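Local structure of cytochrome c7 (3H33) at residues G29-E32 with R37-G40; C54-E57 with P62-C65. The protein carries electrons through three covalently bound hemes and is probably part of the pathway of iron(III) respiration in Geobacter sulfurreducens. One frame throughout, in Å; residues are numbered along the deposited sequence.

Interaction 1. Residues G29-E32 with R37-G40. With HEM (protoporphyrin IX containing Fe), chain B.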
loop_
_atom_site.group_PDB
_atom_site.type_symbol
_atom_site.label_atom_id
_atom_site.label_comp_id
_atom_site.label_asym_id
_atom_site.label_seq_id
_atom_site.Cartn_x
_atom_site.Cartn_y
_atom_site.Cartn_z
ATOM N N GLY A 29 -2.738 1.958 -12.702
ATOM C CA GLY A 29 -2.695 0.609 -12.167
ATOM C C GLY A 29 -3.324 0.559 -10.782
ATOM O O GLY A 29 -4.221 -0.246 -10.526
ATOM N N CYS A 30 -2.865 1.432 -9.890
ATOM C CA CYS A 30 -3.394 1.476 -8.528
ATOM C C CYS A 30 -4.629 2.349 -8.426
ATOM O O CYS A 30 -5.497 2.117 -7.586
ATOM C CB CYS A 30 -2.342 2.009 -7.566
ATOM S SG CYS A 30 -0.840 0.997 -7.464
ATOM N N HIS A 31 -4.700 3.364 -9.275
ATOM C CA HIS A 31 -5.831 4.282 -9.273
ATOM C C HIS A 31 -6.730 4.013 -10.485
ATOM O O HIS A 31 -6.723 4.768 -11.457
ATOM C CB HIS A 31 -5.320 5.724 -9.305
ATOM C CG HIS A 31 -4.626 6.157 -8.048
ATOM N ND1 HIS A 31 -5.277 6.551 -6.898
ATOM C CD2 HIS A 31 -3.301 6.294 -7.783
ATOM C CE1 HIS A 31 -4.350 6.915 -6.001
ATOM N NE2 HIS A 31 -3.133 6.778 -6.487
ATOM N N GLU A 32 -7.504 2.935 -10.417
ATOM C CA GLU A 32 -8.400 2.563 -11.508
ATOM C C GLU A 32 -9.328 3.695 -11.926
ATOM O O GLU A 32 -9.505 3.952 -13.116
ATOM C CB GLU A 32 -9.233 1.339 -11.114
ATOM C CG GLU A 32 -8.475 0.020 -11.209
ATOM C CD GLU A 32 -9.175 -1.114 -10.481
ATOM O OE1 GLU A 32 -10.397 -1.298 -10.691
ATOM O OE2 GLU A 32 -8.500 -1.827 -9.703
ATOM N N ARG A 37 -8.371 9.669 -4.211
ATOM C CA ARG A 37 -8.777 8.748 -3.161
ATOM C C ARG A 37 -9.171 7.424 -3.809
ATOM O O ARG A 37 -9.691 7.404 -4.922
ATOM C CB ARG A 37 -9.981 9.333 -2.418
ATOM C CG ARG A 37 -10.163 8.902 -0.975
ATOM C CD ARG A 37 -11.197 9.819 -0.328
ATOM N NE ARG A 37 -11.092 9.884 1.125
ATOM C CZ ARG A 37 -11.892 9.243 1.967
ATOM N NH1 ARG A 37 -11.716 9.370 3.275
ATOM N NH2 ARG A 37 -12.873 8.484 1.505
ATOM N N ILE A 38 -8.900 6.316 -3.129
ATOM C CA ILE A 38 -9.284 5.012 -3.652
ATOM C C ILE A 38 -10.507 4.613 -2.835
ATOM O O ILE A 38 -10.409 4.352 -1.634
ATOM C CB ILE A 38 -8.157 3.969 -3.480
ATOM C CG1 ILE A 38 -6.945 4.385 -4.321
ATOM C CG2 ILE A 38 -8.651 2.584 -3.905
ATOM C CD1 ILE A 38 -5.755 3.468 -4.188
ATOM N N ASP A 39 -11.667 4.595 -3.485
ATOM C CA ASP A 39 -12.907 4.266 -2.797
ATOM C C ASP A 39 -12.939 2.866 -2.206
ATOM O O ASP A 39 -12.574 1.888 -2.859
ATOM C CB ASP A 39 -14.098 4.472 -3.735
ATOM C CG ASP A 39 -14.276 5.925 -4.129
ATOM O OD1 ASP A 39 -14.253 6.794 -3.230
ATOM O OD2 ASP A 39 -14.442 6.198 -5.335
ATOM N N GLY A 40 -13.372 2.792 -0.953
ATOM C CA GLY A 40 -13.460 1.515 -0.274
ATOM C C GLY A 40 -12.133 0.971 0.216
ATOM O O GLY A 40 -12.033 -0.218 0.516
HETATM C CHA HEM B . -3.066 8.255 -2.720
HETATM C CHB HEM B . -1.994 10.329 -6.907
HETATM C CHC HEM B . 0.534 6.497 -8.180
HETATM C CHD HEM B . -1.517 4.133 -4.528
HETATM C C1A HEM B . -2.807 9.218 -3.673
HETATM C C2A HEM B . -3.332 10.576 -3.587
HETATM C C3A HEM B . -3.152 11.124 -4.817
HETATM C C4A HEM B . -2.462 10.118 -5.621
HETATM C CMA HEM B . -3.632 12.490 -5.303
HETATM C CAA HEM B . -4.039 11.179 -2.360
HETATM C CBA HEM B . -5.528 10.861 -2.370
HETATM C CGA HEM B . -6.250 11.332 -1.113
HETATM O O1A HEM B . -5.658 12.099 -0.317
HETATM O O2A HEM B . -7.424 10.935 -0.929
HETATM C C1B HEM B . -1.242 9.460 -7.656
HETATM C C2B HEM B . -0.631 9.772 -8.938
HETATM C C3B HEM B . 0.163 8.717 -9.257
HETATM C C4B HEM B . -0.006 7.760 -8.193
HETATM C CMB HEM B . -0.839 11.059 -9.734
HETATM C CAB HEM B . 1.073 8.513 -10.475
HETATM C CBB HEM B . 2.085 9.612 -10.741
HETATM C C1C HEM B . 0.231 5.516 -7.253
HETATM C C2C HEM B . 0.670 4.126 -7.350
HETATM C C3C HEM B . 0.047 3.444 -6.367
HETATM C C4C HEM B . -0.766 4.426 -5.655
HETATM C CMC HEM B . 1.578 3.540 -8.430
HETATM C CAC HEM B . 0.020 1.927 -6.160
HETATM C CBC HEM B . 1.373 1.309 -5.844
HETATM C C1D HEM B . -2.162 5.036 -3.713
HETATM C C2D HEM B . -2.834 4.709 -2.478
HETATM C C3D HEM B . -3.263 5.888 -1.934
HETATM C C4D HEM B . -2.813 6.913 -2.862
HETATM C CMD HEM B . -3.042 3.302 -1.934
HETATM C CAD HEM B . -4.192 6.118 -0.746
HETATM C CBD HEM B . -5.644 6.099 -1.226
HETATM C CGD HEM B . -6.640 6.462 -0.132
HETATM O O1D HEM B . -7.860 6.416 -0.394
HETATM O O2D HEM B . -6.207 6.791 0.988
HETATM N NA HEM B . -2.268 8.954 -4.910
HETATM N NB HEM B . -0.865 8.223 -7.216
HETATM N NC HEM B . -0.645 5.685 -6.208
HETATM N ND HEM B . -2.172 6.379 -3.954
HETATM FE FE HEM B . -1.461 7.306 -5.581
HETATM O O HOH W 1 -8.006 6.486 -7.109
#
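The imidazole of H31 crosses the I38 side chain at about a right angle, with ND1 3.8 Å from I38 CG1. At the ring edge, in its plane, lie a water and the meso carbon CHA of the heme. NE2 leaves the ring on the porphyrin side and coordinates the iron at 2.0 Å; H17 supplies the other axial nitrogen. ND1 donates to the water at 2.7 Å, and this water in turn can donate to R37 O (2.9 Å), though other acceptors compete for its protons, so that it bridges the imidazole to the main chain of 37-40.

I38 takes part through both backbone and side chain. Its N-H points almost straight at propionate oxygen O1D (2.9 Å, 169°). With CG1 beside the backbone N (chi1 -64°) and the chain extended beyond it, CD1 reaches over the porphyrin face that H31 occupies, 3.6 Å from C2D, and comes 3.7 Å from C30 O. Replacing I38 by alanine removes this branch and would probably open a gap between the imidazole, the C30 carbonyl and pyrrole D. The CG methylene of R37 lies alongside both propionates.

C30 SG is bonded to heme CAC at 1.8 Å, immediately before the axial histidine: the end of the CXXCH motif of c-type cytochromes, here in a bis-histidine heme site.

Interaction 2. Residues C54-E57 with P62-C65. With HEM (protoporphyrin IX containing Fe), chain C.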
loop_
_atom_site.group_PDB
_atom_site.type_symbol
_atom_site.label_atom_id
_atom_site.label_comp_id
_atom_site.label_asym_id
_atom_site.label_seq_id
_atom_site.Cartn_x
_atom_site.Cartn_y
_atom_site.Cartn_z
ATOM N N CYS A 54 -0.092 -7.324 -4.372
ATOM C CA CYS A 54 0.897 -6.987 -5.383
ATOM C C CYS A 54 2.288 -7.447 -4.972
ATOM O O CYS A 54 3.022 -8.008 -5.782
ATOM C CB CYS A 54 0.918 -5.488 -5.657
ATOM S SG CYS A 54 2.279 -5.029 -6.778
ATOM N N HIS A 55 2.651 -7.214 -3.713
ATOM C CA HIS A 55 3.964 -7.627 -3.229
ATOM C C HIS A 55 4.174 -9.127 -3.431
ATOM O O HIS A 55 5.273 -9.568 -3.758
ATOM C CB HIS A 55 4.113 -7.272 -1.753
ATOM C CG HIS A 55 4.088 -5.801 -1.489
ATOM N ND1 HIS A 55 3.867 -5.245 -0.250
ATOM C CD2 HIS A 55 4.268 -4.755 -2.336
ATOM C CE1 HIS A 55 3.917 -3.915 -0.386
ATOM N NE2 HIS A 55 4.159 -3.567 -1.635
ATOM N N GLU A 56 3.123 -9.914 -3.233
ATOM C CA GLU A 56 3.247 -11.355 -3.436
ATOM C C GLU A 56 3.450 -11.655 -4.925
ATOM O O GLU A 56 4.349 -12.398 -5.295
ATOM C CB GLU A 56 2.009 -12.079 -2.895
ATOM C CG GLU A 56 1.799 -11.823 -1.402
ATOM C CD GLU A 56 0.603 -12.552 -0.820
ATOM O OE1 GLU A 56 -0.444 -12.615 -1.498
ATOM O OE2 GLU A 56 0.706 -13.049 0.325
ATOM N N GLU A 57 2.646 -11.051 -5.779
ATOM C CA GLU A 57 2.760 -11.289 -7.213
ATOM C C GLU A 57 4.103 -10.808 -7.748
ATOM O O GLU A 57 4.773 -11.541 -8.493
ATOM C CB GLU A 57 1.618 -10.599 -7.962
ATOM C CG GLU A 57 0.244 -11.186 -7.678
ATOM N N PRO A 62 6.933 -5.731 1.303
ATOM C CA PRO A 62 6.551 -6.492 2.501
ATOM C C PRO A 62 5.295 -7.354 2.379
ATOM O O PRO A 62 4.243 -6.872 1.947
ATOM C CB PRO A 62 6.395 -5.396 3.558
ATOM C CG PRO A 62 5.849 -4.246 2.743
ATOM C CD PRO A 62 6.738 -4.285 1.512
ATOM N N VAL A 63 5.417 -8.628 2.763
ATOM C CA VAL A 63 4.293 -9.563 2.739
ATOM C C VAL A 63 3.992 -10.096 4.145
ATOM O O VAL A 63 2.896 -10.576 4.409
ATOM C CB VAL A 63 4.544 -10.768 1.792
ATOM C CG1 VAL A 63 4.696 -10.277 0.348
ATOM C CG2 VAL A 63 5.781 -11.534 2.233
ATOM N N ARG A 64 4.970 -10.011 5.041
ATOM C CA ARG A 64 4.794 -10.472 6.415
ATOM C C ARG A 64 4.215 -9.345 7.268
ATOM O O ARG A 64 4.640 -8.194 7.151
ATOM C CB ARG A 64 6.133 -10.918 6.996
ATOM C CG ARG A 64 6.690 -12.174 6.352
ATOM C CD ARG A 64 7.930 -12.638 7.089
ATOM N NE ARG A 64 8.262 -14.017 6.761
ATOM C CZ ARG A 64 9.069 -14.779 7.489
ATOM N NH1 ARG A 64 9.630 -14.291 8.593
ATOM N NH2 ARG A 64 9.308 -16.033 7.120
ATOM N N CYS A 65 3.253 -9.684 8.126
ATOM C CA CYS A 65 2.589 -8.699 8.986
ATOM C C CYS A 65 3.510 -7.615 9.520
ATOM O O CYS A 65 3.293 -6.428 9.281
ATOM C CB CYS A 65 1.924 -9.386 10.178
ATOM S SG CYS A 65 0.893 -10.811 9.744
HETATM C CHA HEM C . 7.709 -1.658 -1.807
HETATM C CHB HEM C . 4.127 -0.802 1.232
HETATM C CHC HEM C . 1.044 -1.226 -2.423
HETATM C CHD HEM C . 4.597 -2.696 -5.279
HETATM C C1A HEM C . 6.999 -1.384 -0.661
HETATM C C2A HEM C . 7.609 -1.028 0.599
HETATM C C3A HEM C . 6.606 -0.743 1.458
HETATM C C4A HEM C . 5.381 -0.989 0.728
HETATM C CMA HEM C . 6.729 -0.336 2.928
HETATM C CAA HEM C . 9.091 -1.140 0.903
HETATM C CBA HEM C . 9.824 0.160 0.652
HETATM C CGA HEM C . 11.318 0.040 0.894
HETATM O O1A HEM C . 12.012 -0.600 0.070
HETATM O O2A HEM C . 11.796 0.581 1.917
HETATM C C1B HEM C . 2.953 -0.848 0.506
HETATM C C2B HEM C . 1.637 -0.548 1.048
HETATM C C3B HEM C . 0.775 -0.597 -0.007
HETATM C C4B HEM C . 1.569 -0.973 -1.171
HETATM C CMB HEM C . 1.306 -0.208 2.506
HETATM C CAB HEM C . -0.714 -0.265 -0.003
HETATM C CBB HEM C . -1.094 1.153 0.418
HETATM C C1C HEM C . 1.728 -1.714 -3.513
HETATM C C2C HEM C . 1.105 -2.108 -4.770
HETATM C C3C HEM C . 2.103 -2.582 -5.574
HETATM C C4C HEM C . 3.328 -2.439 -4.792
HETATM C CMC HEM C . -0.398 -2.075 -5.045
HETATM C CAC HEM C . 2.057 -3.236 -6.979
HETATM C CBC HEM C . 0.858 -3.019 -7.897
HETATM C C1D HEM C . 5.785 -2.468 -4.602
HETATM C C2D HEM C . 7.125 -2.495 -5.204
HETATM C C3D HEM C . 8.008 -2.167 -4.236
HETATM C C4D HEM C . 7.197 -1.959 -3.042
HETATM C CMD HEM C . 7.485 -2.721 -6.669
HETATM C CAD HEM C . 9.497 -1.833 -4.393
HETATM C CBD HEM C . 9.690 -0.320 -4.264
HETATM C CGD HEM C . 11.112 0.064 -3.916
HETATM O O1D HEM C . 11.682 -0.543 -2.985
HETATM O O2D HEM C . 11.656 0.980 -4.566
HETATM N NA HEM C . 5.634 -1.365 -0.583
HETATM N NB HEM C . 2.895 -1.126 -0.847
HETATM N NC HEM C . 3.076 -1.934 -3.519
HETATM N ND HEM C . 5.851 -2.074 -3.290
HETATM FE FE HEM C . 4.369 -1.642 -2.043
#
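P62 lays the CD–CG side of its pyrrolidine ring against the H55 imidazole, CD lying 3.4 Å from H55 CE1. The same CD is 3.5 Å from heme atom C2A, so the proline fills the corner between the axial ligand and pyrrole A. Its side chain also touches D67 and C68 of the following helix.

The polar link runs from H55 ND1 to P62 O, 2.8 Å long and moderately bent at 151°. The carbonyl oxygen sits near the imidazole plane at the ring edge, whereas the donor is tilted 34° out of the carbonyl plane. Beyond it, V63 covers the stem of the histidine: CG1, anti to the carbonyl carbon, comes 3.7 Å from H55 CB and equally close to E56 CG, where the two side chains meet obliquely at the solvent-exposed side.

H55 NE2 holds the iron at 2.0 Å, with H20 as the other axial ligand. C54 SG, swung anti to the backbone N (chi1 173°), forms the 1.8 Å thioether bond to heme CAC from the same helix.

Both imidazole nitrogens are thus engaged, NE2 by the metal and ND1 by a buried main-chain carbonyl. The bond fixes the rotation of the ring and, by drawing on the ND1 proton, probably makes H55 a stronger electron donor to the iron, which would tend to stabilise its ferric state.

In the fold
The chain begins with the antiparallel strands 3-6 and 13-16 and helix 17-24, which brings H17 to the heme of interaction 1 and H20 to that of interaction 2. Interaction 1 then closes a short loop between this helix and helix 43-46. Interaction 2 follows, closing the turn from helix 52-58 toward helix 65-68. The two are in series, neither nested nor crossing, on opposite sides of the chain's centre, with centres 18 Å apart and no direct touch. The heme of interaction 2 links them, since C30, bonded to the first heme, also touches it; C65 carries the remaining heme, so that the compact fold is organised around its cofactors.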